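Local atomic coordinates of uncharacterized protein (Legionella pneumophila subsp. pneumophila, PDB entry 5T2X), a protein that is of unknown function, a predominantly helical member of the DUF5630 family with no strands in its modelled structure. Residues H130-Y143 with L156-H168. Residues are numbered along the deposited sequence; the frame is centred on the assembly and turned at random.
Sequences HCFYAYNSLSTWAY and LTLHYAQKACQYH
With chi1 at -52° in His-130 and close to that in Tyr-167, CG of each ring is anti to its own carbonyl carbon, and the two rings meet as an offset stack, centroids 4.1 Å apart and planes at 25°. The overlap is uneven: His-130 ND1 sits 3.3 Å from Tyr-167 CE2, while the tyrosine hydroxyl lies over the imidazole face near its rim. The histidine's rotation is fixed by the helix that follows it, since ND1 shares a 2.7 Å hydrogen bond with Tyr-135 OH, either atom able to donate.

Beside this stack the His-168 ring is held in two directions. Its NE2 donates to His-130 O at 2.7 Å, the acceptor lying near the ring plane, while Phe-132 CB stands over the ring centre, 3.4 Å from the centroid, and the phenyl turns its edge to the same imidazole. ND1 bonds to Tyr-86, so both nitrogens of this buried ring are engaged. The acceptor residue, His-130, is the positive-phi C-prime residue of the Schellman motif that ends helix 117-128, and Cys-131 next to it N-caps the following helix.

Helices 132-147 and 153-167 form an antiparallel helical hairpin, as the 7.9 Å approach and 167° angle between the axes of segments 132-143 and 156-167 indicate. Knobs-into-holes packing is met twice: Tyr-135 enters among Tyr-160, Lys-163, Ala-164 and Tyr-167, and Tyr-160 among Tyr-135, Leu-138, Ser-139 and Trp-141. Lys-163 CB covers one face of the Tyr-135 ring, 3.4 Å from CZ, before its chain bends at chi2 and carries NZ to Gln-166 OE1. Leu-138 CB similarly lies over a face of Tyr-160. Toward the hairpin turn the backbones close in, and Thr-157 CG2 comes within 3.2 Å of Ser-139 O, while OG1 bonds to Tyr-153 O within its own helix.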
ATOM      1  N   HIS A 130      -1.926   4.197  -3.829  1.00 29.30           N
ATOM      2  CA  HIS A 130      -2.068   3.587  -2.506  1.00 32.89           C
ATOM      3  C   HIS A 130      -1.446   2.193  -2.455  1.00 34.33           C
ATOM      4  O   HIS A 130      -1.949   1.293  -1.779  1.00 33.48           O
ATOM      5  CB  HIS A 130      -3.533   3.550  -2.070  1.00 38.31           C
ATOM      6  CG  HIS A 130      -4.221   4.875  -2.172  1.00 42.02           C
ATOM      7  ND1 HIS A 130      -3.820   5.978  -1.450  1.00 37.69           N
ATOM      8  CD2 HIS A 130      -5.277   5.276  -2.918  1.00 35.81           C
ATOM      9  CE1 HIS A 130      -4.601   7.002  -1.744  1.00 38.15           C
ATOM     10  NE2 HIS A 130      -5.494   6.603  -2.633  1.00 37.57           N
ATOM     11  N   CYS A 131      -0.334   2.017  -3.163  1.00 31.09           N
ATOM     12  CA  CYS A 131       0.378   0.747  -3.133  1.00 27.38           C
ATOM     13  C   CYS A 131       1.082   0.571  -1.794  1.00 31.75           C
ATOM     14  O   CYS A 131       1.768   1.481  -1.317  1.00 27.68           O
ATOM     15  CB  CYS A 131       1.388   0.682  -4.277  1.00 22.65           C
ATOM     16  SG  CYS A 131       2.363  -0.835  -4.328  1.00 32.25           S
ATOM     17  N   PHE A 132       0.910  -0.607  -1.183  1.00 34.00           N
ATOM     18  CA  PHE A 132       1.526  -0.862   0.116  1.00 27.05           C
ATOM     19  C   PHE A 132       3.046  -0.828   0.024  1.00 27.46           C
ATOM     20  O   PHE A 132       3.718  -0.343   0.942  1.00 36.66           O
ATOM     21  CB  PHE A 132       1.061  -2.207   0.673  1.00 28.51           C
ATOM     22  CG  PHE A 132       1.780  -2.621   1.931  1.00 34.70           C
ATOM     23  CD1 PHE A 132       1.353  -2.171   3.169  1.00 35.14           C
ATOM     24  CD2 PHE A 132       2.888  -3.455   1.872  1.00 29.61           C
ATOM     25  CE1 PHE A 132       2.014  -2.545   4.325  1.00 37.43           C
ATOM     26  CE2 PHE A 132       3.554  -3.828   3.023  1.00 33.96           C
ATOM     27  CZ  PHE A 132       3.115  -3.375   4.252  1.00 34.22           C
ATOM     28  N   TYR A 133       3.606  -1.359  -1.066  1.00 33.07           N
ATOM     29  CA  TYR A 133       5.054  -1.349  -1.235  1.00 27.98           C
ATOM     30  C   TYR A 133       5.594   0.074  -1.240  1.00 30.58           C
ATOM     31  O   TYR A 133       6.664   0.344  -0.681  1.00 32.89           O
ATOM     32  CB  TYR A 133       5.438  -2.067  -2.531  1.00 27.40           C
ATOM     33  CG  TYR A 133       4.857  -3.455  -2.681  1.00 29.94           C
ATOM     34  CD1 TYR A 133       4.845  -4.347  -1.617  1.00 35.12           C
ATOM     35  CD2 TYR A 133       4.315  -3.871  -3.891  1.00 32.24           C
ATOM     36  CE1 TYR A 133       4.314  -5.616  -1.756  1.00 29.65           C
ATOM     37  CE2 TYR A 133       3.782  -5.135  -4.039  1.00 29.03           C
ATOM     38  CZ  TYR A 133       3.783  -6.003  -2.969  1.00 38.67           C
ATOM     39  OH  TYR A 133       3.251  -7.264  -3.119  1.00 42.53           O
ATOM     40  N   ALA A 134       4.864   1.000  -1.863  1.00 31.32           N
ATOM     41  CA  ALA A 134       5.310   2.388  -1.919  1.00 30.26           C
ATOM     42  C   ALA A 134       5.237   3.044  -0.547  1.00 29.29           C
ATOM     43  O   ALA A 134       6.181   3.719  -0.122  1.00 28.32           O
ATOM     44  CB  ALA A 134       4.473   3.167  -2.933  1.00 26.76           C
ATOM     45  N   TYR A 135       4.116   2.863   0.157  1.00 25.21           N
ATOM     46  CA  TYR A 135       3.991   3.416   1.502  1.00 27.27           C
ATOM     47  C   TYR A 135       5.065   2.859   2.428  1.00 28.65           C
ATOM     48  O   TYR A 135       5.627   3.591   3.251  1.00 33.82           O
ATOM     49  CB  TYR A 135       2.598   3.126   2.063  1.00 26.63           C
ATOM     50  CG  TYR A 135       1.507   4.008   1.497  1.00 28.93           C
ATOM     51  CD1 TYR A 135       1.745   5.346   1.218  1.00 27.44           C
ATOM     52  CD2 TYR A 135       0.238   3.498   1.240  1.00 27.46           C
ATOM     53  CE1 TYR A 135       0.749   6.159   0.701  1.00 30.30           C
ATOM     54  CE2 TYR A 135      -0.764   4.302   0.723  1.00 28.28           C
ATOM     55  CZ  TYR A 135      -0.502   5.631   0.454  1.00 36.57           C
ATOM     56  OH  TYR A 135      -1.494   6.436  -0.059  1.00 42.57           O
ATOM     57  N   ASN A 136       5.370   1.566   2.302  1.00 34.63           N
ATOM     58  CA  ASN A 136       6.411   0.967   3.131  1.00 31.20           C
ATOM     59  C   ASN A 136       7.778   1.555   2.804  1.00 30.71           C
ATOM     60  O   ASN A 136       8.545   1.910   3.707  1.00 33.88           O
ATOM     61  CB  ASN A 136       6.420  -0.551   2.943  1.00 36.47           C
ATOM     62  CG  ASN A 136       7.441  -1.241   3.822  1.00 43.54           C
ATOM     63  OD1 ASN A 136       7.729  -0.791   4.930  1.00 46.80           O
ATOM     64  ND2 ASN A 136       8.001  -2.339   3.329  1.00 43.77           N
ATOM     65  N   SER A 137       8.097   1.672   1.514  1.00 25.55           N
ATOM     66  CA  SER A 137       9.402   2.189   1.116  1.00 30.40           C
ATOM     67  C   SER A 137       9.522   3.682   1.402  1.00 31.43           C
ATOM     68  O   SER A 137      10.589   4.157   1.807  1.00 27.55           O
ATOM     69  CB  SER A 137       9.647   1.899  -0.365  1.00 26.00           C
ATOM     70  OG  SER A 137      10.931   2.341  -0.768  1.00 46.71           O
ATOM     71  N   LEU A 138       8.438   4.438   1.203  1.00 30.14           N
ATOM     72  CA  LEU A 138       8.481   5.870   1.482  1.00 26.91           C
ATOM     73  C   LEU A 138       8.612   6.153   2.973  1.00 27.25           C
ATOM     74  O   LEU A 138       9.268   7.128   3.358  1.00 31.40           O
ATOM     75  CB  LEU A 138       7.239   6.559   0.919  1.00 27.64           C
ATOM     76  CG  LEU A 138       7.232   6.818  -0.588  1.00 29.56           C
ATOM     77  CD1 LEU A 138       5.884   7.361  -1.030  1.00 27.39           C
ATOM     78  CD2 LEU A 138       8.347   7.783  -0.966  1.00 23.64           C
ATOM     79  N   SER A 139       7.999   5.328   3.825  1.00 28.37           N
ATOM     80  CA  SER A 139       8.146   5.524   5.264  1.00 34.64           C
ATOM     81  C   SER A 139       9.573   5.249   5.719  1.00 34.58           C
ATOM     82  O   SER A 139      10.067   5.913   6.636  1.00 36.56           O
ATOM     83  CB  SER A 139       7.162   4.638   6.031  1.00 29.32           C
ATOM     84  OG  SER A 139       7.455   3.265   5.847  1.00 45.00           O
ATOM     85  N   THR A 140      10.248   4.282   5.093  1.00 29.93           N
ATOM     86  CA  THR A 140      11.666   4.077   5.371  1.00 34.97           C
ATOM     87  C   THR A 140      12.489   5.278   4.919  1.00 30.63           C
ATOM     88  O   THR A 140      13.403   5.716   5.628  1.00 34.40           O
ATOM     89  CB  THR A 140      12.157   2.801   4.687  1.00 26.19           C
ATOM     90  OG1 THR A 140      11.462   1.670   5.226  1.00 31.94           O
ATOM     91  CG2 THR A 140      13.655   2.620   4.900  1.00 30.22           C
ATOM     92  N   TRP A 141      12.169   5.827   3.745  1.00 30.16           N
ATOM     93  CA  TRP A 141      12.876   7.003   3.245  1.00 24.82           C
ATOM     94  C   TRP A 141      12.729   8.182   4.197  1.00 29.99           C
ATOM     95  O   TRP A 141      13.709   8.858   4.525  1.00 35.38           O
ATOM     96  CB  TRP A 141      12.356   7.360   1.852  1.00 25.55           C
ATOM     97  CG  TRP A 141      12.701   8.744   1.397  1.00 28.56           C
ATOM     98  CD1 TRP A 141      13.919   9.189   0.970  1.00 24.50           C
ATOM     99  CD2 TRP A 141      11.810   9.863   1.300  1.00 31.52           C
ATOM    100  NE1 TRP A 141      13.843  10.515   0.623  1.00 26.76           N
ATOM    101  CE2 TRP A 141      12.559  10.953   0.815  1.00 33.17           C
ATOM    102  CE3 TRP A 141      10.452  10.048   1.579  1.00 32.37           C
ATOM    103  CZ2 TRP A 141      11.997  12.211   0.605  1.00 28.37           C
ATOM    104  CZ3 TRP A 141       9.895  11.298   1.370  1.00 32.42           C
ATOM    105  CH2 TRP A 141      10.666  12.363   0.887  1.00 29.63           C
ATOM    106  N   ALA A 142      11.503   8.443   4.657  1.00 28.12           N
ATOM    107  CA  ALA A 142      11.290   9.567   5.560  1.00 23.06           C
ATOM    108  C   ALA A 142      11.888   9.304   6.936  1.00 26.60           C
ATOM    109  O   ALA A 142      12.319  10.246   7.611  1.00 24.78           O
ATOM    110  CB  ALA A 142       9.798   9.876   5.673  1.00 19.92           C
ATOM    111  N   TYR A 143      11.935   8.040   7.364  1.00 27.13           N
ATOM    112  CA  TYR A 143      12.513   7.731   8.668  1.00 32.17           C
ATOM    113  C   TYR A 143      14.016   7.972   8.676  1.00 30.56           C
ATOM    114  O   TYR A 143      14.558   8.504   9.651  1.00 38.37           O
ATOM    115  CB  TYR A 143      12.202   6.289   9.063  1.00 29.15           C
ATOM    116  CG  TYR A 143      12.813   5.895  10.389  1.00 34.80           C
ATOM    117  CD1 TYR A 143      12.268   6.344  11.584  1.00 31.87           C
ATOM    118  CD2 TYR A 143      13.938   5.082  10.446  1.00 28.72           C
ATOM    119  CE1 TYR A 143      12.822   5.994  12.800  1.00 31.30           C
ATOM    120  CE2 TYR A 143      14.500   4.723  11.659  1.00 32.66           C
ATOM    121  CZ  TYR A 143      13.937   5.182  12.833  1.00 35.39           C
ATOM    122  OH  TYR A 143      14.488   4.832  14.044  1.00 42.10           O
ATOM    123  N   LEU A 156       6.119  12.720   7.941  1.00 22.11           N
ATOM    124  CA  LEU A 156       5.885  11.940   6.730  1.00 27.68           C
ATOM    125  C   LEU A 156       5.984  10.447   7.008  1.00 29.61           C
ATOM    126  O   LEU A 156       5.215   9.656   6.449  1.00 31.17           O
ATOM    127  CB  LEU A 156       6.878  12.342   5.641  1.00 33.29           C
ATOM    128  CG  LEU A 156       6.668  13.702   4.982  1.00 37.30           C
ATOM    129  CD1 LEU A 156       7.704  13.919   3.892  1.00 37.78           C
ATOM    130  CD2 LEU A 156       5.261  13.805   4.417  1.00 38.91           C
ATOM    131  N   THR A 157       6.927  10.045   7.863  1.00 29.33           N
ATOM    132  CA  THR A 157       7.098   8.631   8.181  1.00 30.06           C
ATOM    133  C   THR A 157       5.809   8.034   8.729  1.00 28.29           C
ATOM    134  O   THR A 157       5.367   6.967   8.290  1.00 31.96           O
ATOM    135  CB  THR A 157       8.234   8.449   9.189  1.00 41.51           C
ATOM    136  OG1 THR A 157       9.381   9.196   8.766  1.00 59.91           O
ATOM    137  CG2 THR A 157       8.611   6.985   9.300  1.00 37.60           C
ATOM    138  N   LEU A 158       5.188   8.720   9.690  1.00 34.31           N
ATOM    139  CA  LEU A 158       3.955   8.210  10.275  1.00 30.03           C
ATOM    140  C   LEU A 158       2.775   8.375   9.325  1.00 30.40           C
ATOM    141  O   LEU A 158       1.847   7.560   9.346  1.00 30.27           O
ATOM    142  CB  LEU A 158       3.677   8.913  11.602  1.00 27.93           C
ATOM    143  CG  LEU A 158       2.708   8.205  12.546  1.00 33.83           C
ATOM    144  CD1 LEU A 158       3.247   6.832  12.913  1.00 39.90           C
ATOM    145  CD2 LEU A 158       2.478   9.042  13.792  1.00 39.26           C
ATOM    146  N   HIS A 159       2.795   9.415   8.487  1.00 27.22           N
ATOM    147  CA  HIS A 159       1.708   9.614   7.533  1.00 32.45           C
ATOM    148  C   HIS A 159       1.652   8.485   6.512  1.00 32.45           C
ATOM    149  O   HIS A 159       0.566   8.000   6.171  1.00 32.48           O
ATOM    150  CB  HIS A 159       1.866  10.958   6.828  1.00 26.00           C
ATOM    151  CG  HIS A 159       0.913  11.152   5.690  1.00 41.44           C
ATOM    152  ND1 HIS A 159      -0.443  11.316   5.875  1.00 42.03           N
ATOM    153  CD2 HIS A 159       1.119  11.196   4.352  1.00 39.05           C
ATOM    154  CE1 HIS A 159      -1.031  11.460   4.700  1.00 41.44           C
ATOM    155  NE2 HIS A 159      -0.106  11.390   3.760  1.00 42.72           N
ATOM    156  N   TYR A 160       2.810   8.059   6.003  1.00 29.76           N
ATOM    157  CA  TYR A 160       2.827   6.981   5.021  1.00 28.68           C
ATOM    158  C   TYR A 160       2.353   5.672   5.637  1.00 29.92           C
ATOM    159  O   TYR A 160       1.651   4.892   4.984  1.00 28.79           O
ATOM    160  CB  TYR A 160       4.229   6.828   4.432  1.00 29.85           C
ATOM    161  CG  TYR A 160       4.649   7.985   3.553  1.00 32.98           C
ATOM    162  CD1 TYR A 160       3.764   8.545   2.638  1.00 31.30           C
ATOM    163  CD2 TYR A 160       5.926   8.524   3.642  1.00 26.41           C
ATOM    164  CE1 TYR A 160       4.143   9.605   1.833  1.00 28.99           C
ATOM    165  CE2 TYR A 160       6.312   9.585   2.843  1.00 29.65           C
ATOM    166  CZ  TYR A 160       5.418  10.121   1.940  1.00 34.32           C
ATOM    167  OH  TYR A 160       5.800  11.176   1.142  1.00 40.42           O
ATOM    168  N   ALA A 161       2.720   5.419   6.896  1.00 30.74           N
ATOM    169  CA  ALA A 161       2.249   4.216   7.574  1.00 30.60           C
ATOM    170  C   ALA A 161       0.757   4.299   7.873  1.00 33.13           C
ATOM    171  O   ALA A 161       0.053   3.284   7.823  1.00 35.45           O
ATOM    172  CB  ALA A 161       3.046   3.993   8.858  1.00 25.81           C
ATOM    173  N   GLN A 162       0.257   5.498   8.185  1.00 38.44           N
ATOM    174  CA  GLN A 162      -1.171   5.662   8.439  1.00 34.71           C
ATOM    175  C   GLN A 162      -1.985   5.420   7.176  1.00 38.22           C
ATOM    176  O   GLN A 162      -3.072   4.832   7.232  1.00 36.17           O
ATOM    177  CB  GLN A 162      -1.443   7.057   9.000  1.00 32.23           C
ATOM    178  CG  GLN A 162      -2.914   7.382   9.194  1.00 49.51           C
ATOM    179  CD  GLN A 162      -3.129   8.729   9.859  1.00 75.61           C
ATOM    180  OE1 GLN A 162      -2.185   9.356  10.339  1.00 73.73           O
ATOM    181  NE2 GLN A 162      -4.378   9.181   9.888  1.00 82.57           N
ATOM    182  N   LYS A 163      -1.478   5.870   6.026  1.00 30.05           N
ATOM    183  CA  LYS A 163      -2.155   5.595   4.765  1.00 32.24           C
ATOM    184  C   LYS A 163      -2.182   4.104   4.460  1.00 35.51           C
ATOM    185  O   LYS A 163      -3.157   3.607   3.886  1.00 33.33           O
ATOM    186  CB  LYS A 163      -1.483   6.368   3.630  1.00 30.06           C
ATOM    187  CG  LYS A 163      -2.012   7.781   3.450  1.00 33.24           C
ATOM    188  CD  LYS A 163      -3.466   7.749   3.003  1.00 48.31           C
ATOM    189  CE  LYS A 163      -4.031   9.146   2.835  1.00 53.64           C
ATOM    190  NZ  LYS A 163      -5.459   9.107   2.418  1.00 54.52           N
ATOM    191  N   ALA A 164      -1.131   3.372   4.841  1.00 31.18           N
ATOM    192  CA  ALA A 164      -1.140   1.928   4.645  1.00 31.78           C
ATOM    193  C   ALA A 164      -2.236   1.263   5.469  1.00 35.06           C
ATOM    194  O   ALA A 164      -2.771   0.224   5.066  1.00 42.88           O
ATOM    195  CB  ALA A 164       0.227   1.341   4.992  1.00 29.12           C
ATOM    196  N   CYS A 165      -2.589   1.851   6.615  1.00 38.83           N
ATOM    197  CA  CYS A 165      -3.669   1.303   7.428  1.00 30.77           C
ATOM    198  C   CYS A 165      -5.026   1.487   6.762  1.00 31.09           C
ATOM    199  O   CYS A 165      -5.936   0.684   6.986  1.00 35.84           O
ATOM    200  CB  CYS A 165      -3.680   1.959   8.808  1.00 29.74           C
ATOM    201  SG  CYS A 165      -2.191   1.689   9.780  1.00 38.79           S
ATOM    202  N   GLN A 166      -5.183   2.537   5.950  1.00 35.48           N
ATOM    203  CA  GLN A 166      -6.469   2.802   5.317  1.00 40.34           C
ATOM    204  C   GLN A 166      -6.823   1.767   4.259  1.00 40.42           C
ATOM    205  O   GLN A 166      -8.006   1.596   3.950  1.00 44.87           O
ATOM    206  CB  GLN A 166      -6.477   4.192   4.678  1.00 39.51           C
ATOM    207  CG  GLN A 166      -6.364   5.345   5.653  1.00 58.36           C
ATOM    208  CD  GLN A 166      -6.570   6.689   4.979  1.00 68.34           C
ATOM    209  OE1 GLN A 166      -7.167   6.771   3.906  1.00 55.25           O
ATOM    210  NE2 GLN A 166      -6.070   7.750   5.602  1.00 77.35           N
ATOM    211  N   TYR A 167      -5.833   1.075   3.694  1.00 35.64           N
ATOM    212  CA  TYR A 167      -6.078   0.222   2.542  1.00 42.71           C
ATOM    213  C   TYR A 167      -5.526  -1.191   2.655  1.00 41.77           C
ATOM    214  O   TYR A 167      -5.896  -2.032   1.830  1.00 41.42           O
ATOM    215  CB  TYR A 167      -5.496   0.862   1.270  1.00 33.20           C
ATOM    216  CG  TYR A 167      -5.885   2.309   1.055  1.00 39.33           C
ATOM    217  CD1 TYR A 167      -7.123   2.646   0.523  1.00 43.38           C
ATOM    218  CD2 TYR A 167      -5.006   3.338   1.367  1.00 40.47           C
ATOM    219  CE1 TYR A 167      -7.478   3.969   0.319  1.00 35.99           C
ATOM    220  CE2 TYR A 167      -5.352   4.664   1.167  1.00 35.48           C
ATOM    221  CZ  TYR A 167      -6.589   4.972   0.642  1.00 44.31           C
ATOM    222  OH  TYR A 167      -6.938   6.289   0.440  1.00 56.23           O
ATOM    223  N   HIS A 168      -4.666  -1.491   3.634  1.00 33.59           N
ATOM    224  CA  HIS A 168      -3.931  -2.751   3.590  1.00 37.06           C
ATOM    225  C   HIS A 168      -4.042  -3.567   4.873  1.00 31.06           C
ATOM    226  O   HIS A 168      -3.175  -4.405   5.137  1.00 38.52           O
ATOM    227  CB  HIS A 168      -2.468  -2.488   3.233  1.00 29.52           C
ATOM    228  CG  HIS A 168      -2.297  -1.842   1.894  1.00 31.12           C
ATOM    229  ND1 HIS A 168      -2.541  -2.509   0.713  1.00 28.09           N
ATOM    230  CD2 HIS A 168      -1.945  -0.581   1.549  1.00 29.32           C
ATOM    231  CE1 HIS A 168      -2.329  -1.692  -0.304  1.00 34.94           C
ATOM    232  NE2 HIS A 168      -1.966  -0.516   0.177  1.00 30.74           N
TER